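Local coordinates for conserved domain protein (Streptococcus pneumoniae, PDB 4IAJ) that is of unknown function but folds as a small DUF4649-family domain, a four-stranded antiparallel sheet with helices, and packs against other copies of itself in an eight-chain assembly, at residues 54-59 against 66-71; 8-11 against 17-20. One frame throughout, in Å; residues are numbered along the deposited sequence. Where two conformers were deposited one is given.

Interaction 1: residues 54-59 against 66-71; sequences HNLDYH and FFYLMK
Tyr-58 and Tyr-68 form a T-shaped pair: the edge of the Tyr-58 ring is directed at the face of Tyr-68, with the planes 63° apart and the centroids separated by 4.8 Å. Tyr-58 CD1 sits over the centre of the Tyr-68 ring, 3.4 Å above its plane and at much the same distance from all six ring carbons. The adjacent Tyr-58 CE1 lies over the root of the same side chain, 3.6 Å from Tyr-68 CG and 3.7 Å from Tyr-68 CB. Both side chains hold CG anti to the backbone N (chi1 174° for Tyr-58, 172° for Tyr-68), and they run past each other in opposite directions. Leu-56 comes in from another side, its CD1 lying at the edge of the Tyr-68 ring, 4.3 Å from Tyr-68 CE2. The same methyl meets Leu-69 CD2 at 3.7 Å, the two leucines crossing at about a right angle. Behind these residues, Tyr-58 rests on Val-46 and Leu-49, and Leu-69 on Tyr-26 of helix 26-35. Helix 65-71 is therefore held against the edge strand and the turn after it by an apolar, edge-to-face contact without polar bonds between the two segments, while the polar end of Tyr-58 is satisfied in the connecting loop, where its hydroxyl hydrogen-bonds to Thr-61 O.

Interaction 2: residues 8-11 against 17-20; sequences EITY and NERT
Thr-10 faces Thr-20, and Tyr-11 faces Arg-19, across the beta hairpin of strands 7-12 and 18-23, antiparallel neighbours in the four-stranded sheet. Of the backbone bonds, the hydrogen-bonded pair Tyr-11 and Arg-19 supplies two: Tyr-11 N gives to Arg-19 O at 2.9 Å, and Arg-19 N gives to Tyr-11 O at 2.8 Å. Weaker CA-H...O contacts fill in between, such as Thr-20 CA to Ile-9 O at 3.3 Å. On the face of the sheet that carries Tyr-11 and Arg-19, Arg-19 CB sits over the Tyr-11 ring, 3.8 Å from the centroid and 28° off the ring normal, a CH-pi contact made by the root of the arginine. Beyond CG, Arg-19 bends and leads away from the ring to other partners: NE makes a salt bridge with Asp-13 in the hairpin loop, and NH2 hydrogen-bonds to His-59 O of a neighbouring subunit. Side-chain polarity enters on the other face, at the non-hydrogen-bonded pair. Thr-10 and Thr-20 each set OG1 beside the backbone N (chi1 -63° and -61°), which brings the two hydroxyls together: Thr-10 OG1 and Thr-20 OG1 share a hydrogen bond of 2.7 Å in which either could be the donor.

How the interactions relate
From the N terminus the chain first runs through strand 7-12, turns, and comes back along strand 18-23, so interaction 2 closes a short hairpin loop. It is complete before interaction 1 opens: the chain passes helix 26-35, strand 36-39 and strand 46-51, then lays down edge strand 54-56, and interaction 1 closes a second short loop onto helix 65-71. The two are in series, neither nested nor crossed, with centres about 15 Å apart and on opposite sides of the chain's centre. Strand 46-51 lies between strands 7-12 and 54-56, linking both contacts through one sheet. Interaction 2 builds one margin of that sheet, while interaction 1 ties the other to the last helix.

Interaction 1: residues 54-59 against 66-71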
loop_
_atom_site.group_PDB
_atom_site.type_symbol
_atom_site.label_atom_id
_atom_site.label_comp_id
_atom_site.label_asym_id
_atom_site.label_seq_id
_atom_site.Cartn_x
_atom_site.Cartn_y
_atom_site.Cartn_z
ATOM N N HIS B 54 27.611 13.509 14.968
ATOM C CA HIS B 54 28.594 12.768 14.183
ATOM C C HIS B 54 27.948 12.299 12.883
ATOM O O HIS B 54 26.890 11.648 12.908
ATOM C CB HIS B 54 29.121 11.564 14.962
ATOM C CG HIS B 54 29.864 11.927 16.207
ATOM N ND1 HIS B 54 29.234 12.133 17.417
ATOM C CD2 HIS B 54 31.185 12.121 16.433
ATOM C CE1 HIS B 54 30.135 12.444 18.333
ATOM N NE2 HIS B 54 31.326 12.444 17.761
ATOM N N ASN B 55 28.575 12.635 11.752
ATOM C CA ASN B 55 28.116 12.150 10.467
ATOM C C ASN B 55 28.514 10.699 10.380
ATOM O O ASN B 55 29.692 10.383 10.320
ATOM C CB ASN B 55 28.718 12.951 9.314
ATOM C CG ASN B 55 28.336 14.426 9.364
ATOM O OD1 ASN B 55 27.270 14.789 9.853
ATOM N ND2 ASN B 55 29.213 15.283 8.848
ATOM N N LEU B 56 27.540 9.800 10.442
ATOM C CA LEU B 56 27.855 8.384 10.300
ATOM C C LEU B 56 28.020 8.136 8.815
ATOM O O LEU B 56 27.333 8.742 7.994
ATOM C CB LEU B 56 26.774 7.495 10.909
ATOM C CG LEU B 56 26.390 7.801 12.359
ATOM C CD1 LEU B 56 25.190 6.957 12.771
ATOM C CD2 LEU B 56 27.571 7.568 13.285
ATOM N N ASP B 57 28.942 7.258 8.473
ATOM C CA ASP B 57 29.255 6.986 7.091
ATOM C C ASP B 57 28.269 5.939 6.572
ATOM O O ASP B 57 28.605 4.774 6.406
ATOM C CB ASP B 57 30.723 6.536 6.968
ATOM C CG ASP B 57 31.185 6.420 5.521
ATOM O OD1 ASP B 57 30.659 7.167 4.670
ATOM O OD2 ASP B 57 32.053 5.566 5.227
ATOM N N TYR B 58 27.041 6.383 6.297
ATOM C CA TYR B 58 25.931 5.481 5.956
ATOM C C TYR B 58 25.601 5.526 4.469
ATOM O O TYR B 58 25.533 6.589 3.856
ATOM C CB TYR B 58 24.690 5.814 6.799
ATOM C CG TYR B 58 23.463 5.029 6.419
ATOM C CD1 TYR B 58 23.287 3.735 6.852
ATOM C CD2 TYR B 58 22.471 5.591 5.630
ATOM C CE1 TYR B 58 22.168 3.005 6.494
ATOM C CE2 TYR B 58 21.346 4.874 5.273
ATOM C CZ TYR B 58 21.194 3.586 5.710
ATOM O OH TYR B 58 20.077 2.875 5.362
ATOM N N HIS B 59 25.415 4.354 3.891
ATOM C CA HIS B 59 25.098 4.239 2.490
ATOM C C HIS B 59 23.892 3.316 2.419
ATOM O O HIS B 59 23.978 2.113 2.716
ATOM C CB HIS B 59 26.286 3.681 1.702
ATOM C CG HIS B 59 27.606 4.271 2.105
ATOM N ND1 HIS B 59 28.006 5.534 1.728
ATOM C CD2 HIS B 59 28.604 3.776 2.873
ATOM C CE1 HIS B 59 29.197 5.791 2.237
ATOM N NE2 HIS B 59 29.586 4.737 2.931
ATOM N N PHE B 66 16.778 2.401 10.450
ATOM C CA PHE B 66 16.371 1.796 11.719
ATOM C C PHE B 66 17.177 0.535 12.037
ATOM O O PHE B 66 17.689 0.381 13.134
ATOM C CB PHE B 66 14.859 1.496 11.698
ATOM C CG PHE B 66 14.327 0.931 12.981
ATOM C CD1 PHE B 66 13.964 1.765 14.023
ATOM C CD2 PHE B 66 14.167 -0.433 13.142
ATOM C CE1 PHE B 66 13.469 1.252 15.213
ATOM C CE2 PHE B 66 13.671 -0.951 14.324
ATOM C CZ PHE B 66 13.321 -0.107 15.364
ATOM N N PHE B 67 17.306 -0.360 11.068
ATOM C CA PHE B 67 18.030 -1.611 11.293
ATOM C C PHE B 67 19.535 -1.391 11.398
ATOM O O PHE B 67 20.184 -1.984 12.251
ATOM C CB PHE B 67 17.687 -2.602 10.183
ATOM C CG PHE B 67 16.230 -2.950 10.159
ATOM C CD1 PHE B 67 15.709 -3.836 11.090
ATOM C CD2 PHE B 67 15.357 -2.313 9.277
ATOM C CE1 PHE B 67 14.359 -4.143 11.102
ATOM C CE2 PHE B 67 13.997 -2.612 9.288
ATOM C CZ PHE B 67 13.500 -3.524 10.210
ATOM N N TYR B 68 20.082 -0.546 10.529
ATOM C CA TYR B 68 21.496 -0.154 10.607
ATOM C C TYR B 68 21.885 0.319 12.003
ATOM O O TYR B 68 22.848 -0.181 12.577
ATOM C CB TYR B 68 21.803 0.936 9.574
ATOM C CG TYR B 68 23.185 1.572 9.679
ATOM C CD1 TYR B 68 24.314 0.972 9.100
ATOM C CD2 TYR B 68 23.345 2.794 10.317
ATOM C CE1 TYR B 68 25.566 1.579 9.178
ATOM C CE2 TYR B 68 24.580 3.407 10.396
ATOM C CZ TYR B 68 25.685 2.804 9.835
ATOM O OH TYR B 68 26.888 3.454 9.949
ATOM N N LEU B 69 21.149 1.291 12.537
ATOM C CA LEU B 69 21.469 1.871 13.837
ATOM C C LEU B 69 21.400 0.835 14.944
ATOM O O LEU B 69 22.229 0.839 15.845
ATOM C CB LEU B 69 20.536 3.045 14.164
ATOM C CG LEU B 69 20.790 4.331 13.385
ATOM C CD1 LEU B 69 19.818 5.425 13.810
ATOM C CD2 LEU B 69 22.228 4.808 13.560
HETATM N N MSE B 70 20.428 -0.064 14.853
HETATM C CA MSE B 70 20.216 -1.078 15.881
HETATM C C MSE B 70 21.363 -2.036 15.983
HETATM O O MSE B 70 21.575 -2.620 17.032
HETATM C CB MSE B 70 18.999 -1.928 15.547
HETATM C CG MSE B 70 17.885 -1.698 16.542
HETATM SE SE MSE B 70 16.392 -2.858 16.015
HETATM C CE MSE B 70 17.121 -4.144 14.723
ATOM N N LYS B 71 22.089 -2.230 14.885
ATOM C CA LYS B 71 23.198 -3.183 14.821
ATOM C C LYS B 71 24.545 -2.528 15.114
ATOM O O LYS B 71 25.517 -3.205 15.419
ATOM C CB LYS B 71 23.253 -3.838 13.438
ATOM C CG LYS B 71 22.077 -4.736 13.110
ATOM C CD LYS B 71 22.375 -5.571 11.875
ATOM C CE LYS B 71 21.099 -6.013 11.183
ATOM N NZ LYS B 71 21.334 -7.259 10.410
#

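Interaction 2: residues 8-11 against 17-20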
loop_
_atom_site.group_PDB
_atom_site.type_symbol
_atom_site.label_atom_id
_atom_site.label_comp_id
_atom_site.label_asym_id
_atom_site.label_seq_id
_atom_site.Cartn_x
_atom_site.Cartn_y
_atom_site.Cartn_z
ATOM N N GLU B 8 19.606 13.560 12.806
ATOM C CA GLU B 8 19.249 14.360 11.649
ATOM C C GLU B 8 19.491 13.513 10.421
ATOM O O GLU B 8 20.515 12.850 10.320
ATOM C CB GLU B 8 20.071 15.637 11.574
ATOM C CG GLU B 8 19.833 16.556 12.762
ATOM C CD GLU B 8 20.153 18.024 12.484
ATOM O OE1 GLU B 8 20.492 18.376 11.326
ATOM O OE2 GLU B 8 20.050 18.830 13.438
ATOM N N ILE B 9 18.527 13.496 9.513
ATOM C CA ILE B 9 18.631 12.681 8.314
ATOM C C ILE B 9 18.325 13.546 7.098
ATOM O O ILE B 9 17.295 14.210 7.054
ATOM C CB ILE B 9 17.656 11.498 8.325
ATOM C CG1 ILE B 9 17.831 10.636 9.586
ATOM C CG2 ILE B 9 17.845 10.656 7.075
ATOM C CD1 ILE B 9 16.700 9.638 9.793
ATOM N N THR B 10 19.219 13.543 6.114
ATOM C CA THR B 10 18.965 14.272 4.888
ATOM C C THR B 10 18.905 13.259 3.750
ATOM O O THR B 10 19.746 12.378 3.641
ATOM C CB THR B 10 20.018 15.352 4.619
ATOM O OG1 THR B 10 19.980 16.345 5.654
ATOM C CG2 THR B 10 19.741 16.035 3.307
ATOM N N TYR B 11 17.870 13.365 2.935
ATOM C CA TYR B 11 17.669 12.435 1.832
ATOM C C TYR B 11 17.230 13.198 0.604
ATOM O O TYR B 11 16.894 14.387 0.680
ATOM C CB TYR B 11 16.671 11.346 2.220
ATOM C CG TYR B 11 15.327 11.855 2.618
ATOM C CD1 TYR B 11 14.374 12.186 1.669
ATOM C CD2 TYR B 11 15.007 12.004 3.948
ATOM C CE1 TYR B 11 13.123 12.663 2.051
ATOM C CE2 TYR B 11 13.775 12.467 4.335
ATOM C CZ TYR B 11 12.843 12.808 3.396
ATOM O OH TYR B 11 11.630 13.275 3.832
ATOM N N ASN B 17 15.296 16.872 -4.806
ATOM C CA ASN B 17 15.538 17.901 -3.793
ATOM C C ASN B 17 15.902 17.288 -2.454
ATOM O O ASN B 17 15.386 16.219 -2.077
ATOM C CB ASN B 17 14.312 18.816 -3.644
ATOM C CG ASN B 17 14.177 19.802 -4.804
ATOM O OD1 ASN B 17 14.952 20.747 -4.912
ATOM N ND2 ASN B 17 13.208 19.569 -5.684
ATOM N N GLU B 18 16.784 17.969 -1.731
ATOM C CA GLU B 18 17.196 17.515 -0.414
ATOM C C GLU B 18 16.119 17.847 0.610
ATOM O O GLU B 18 15.609 18.955 0.643
ATOM C CB GLU B 18 18.515 18.148 0.024
ATOM C CG GLU B 18 19.758 17.569 -0.632
ATOM C CD GLU B 18 20.997 18.426 -0.402
ATOM O OE1 GLU B 18 21.084 19.074 0.664
ATOM O OE2 GLU B 18 21.882 18.447 -1.287
ATOM N N ARG B 19 15.782 16.861 1.421
ATOM C CA ARG B 19 14.874 17.018 2.552
ATOM C C ARG B 19 15.594 16.638 3.812
ATOM O O ARG B 19 16.307 15.645 3.819
ATOM C CB ARG B 19 13.674 16.095 2.404
ATOM C CG ARG B 19 12.814 16.357 1.185
ATOM C CD ARG B 19 12.456 17.819 1.061
ATOM N NE ARG B 19 11.761 18.076 -0.192
ATOM C CZ ARG B 19 11.719 19.242 -0.827
ATOM N NH1 ARG B 19 12.388 20.323 -0.369
ATOM N NH2 ARG B 19 11.023 19.310 -1.961
ATOM N N THR B 20 15.392 17.398 4.884
ATOM C CA THR B 20 16.009 17.074 6.163
ATOM C C THR B 20 14.917 16.875 7.215
ATOM O O THR B 20 14.026 17.703 7.330
ATOM C CB THR B 20 16.997 18.167 6.601
ATOM O OG1 THR B 20 18.040 18.275 5.623
ATOM C CG2 THR B 20 17.625 17.828 7.946
#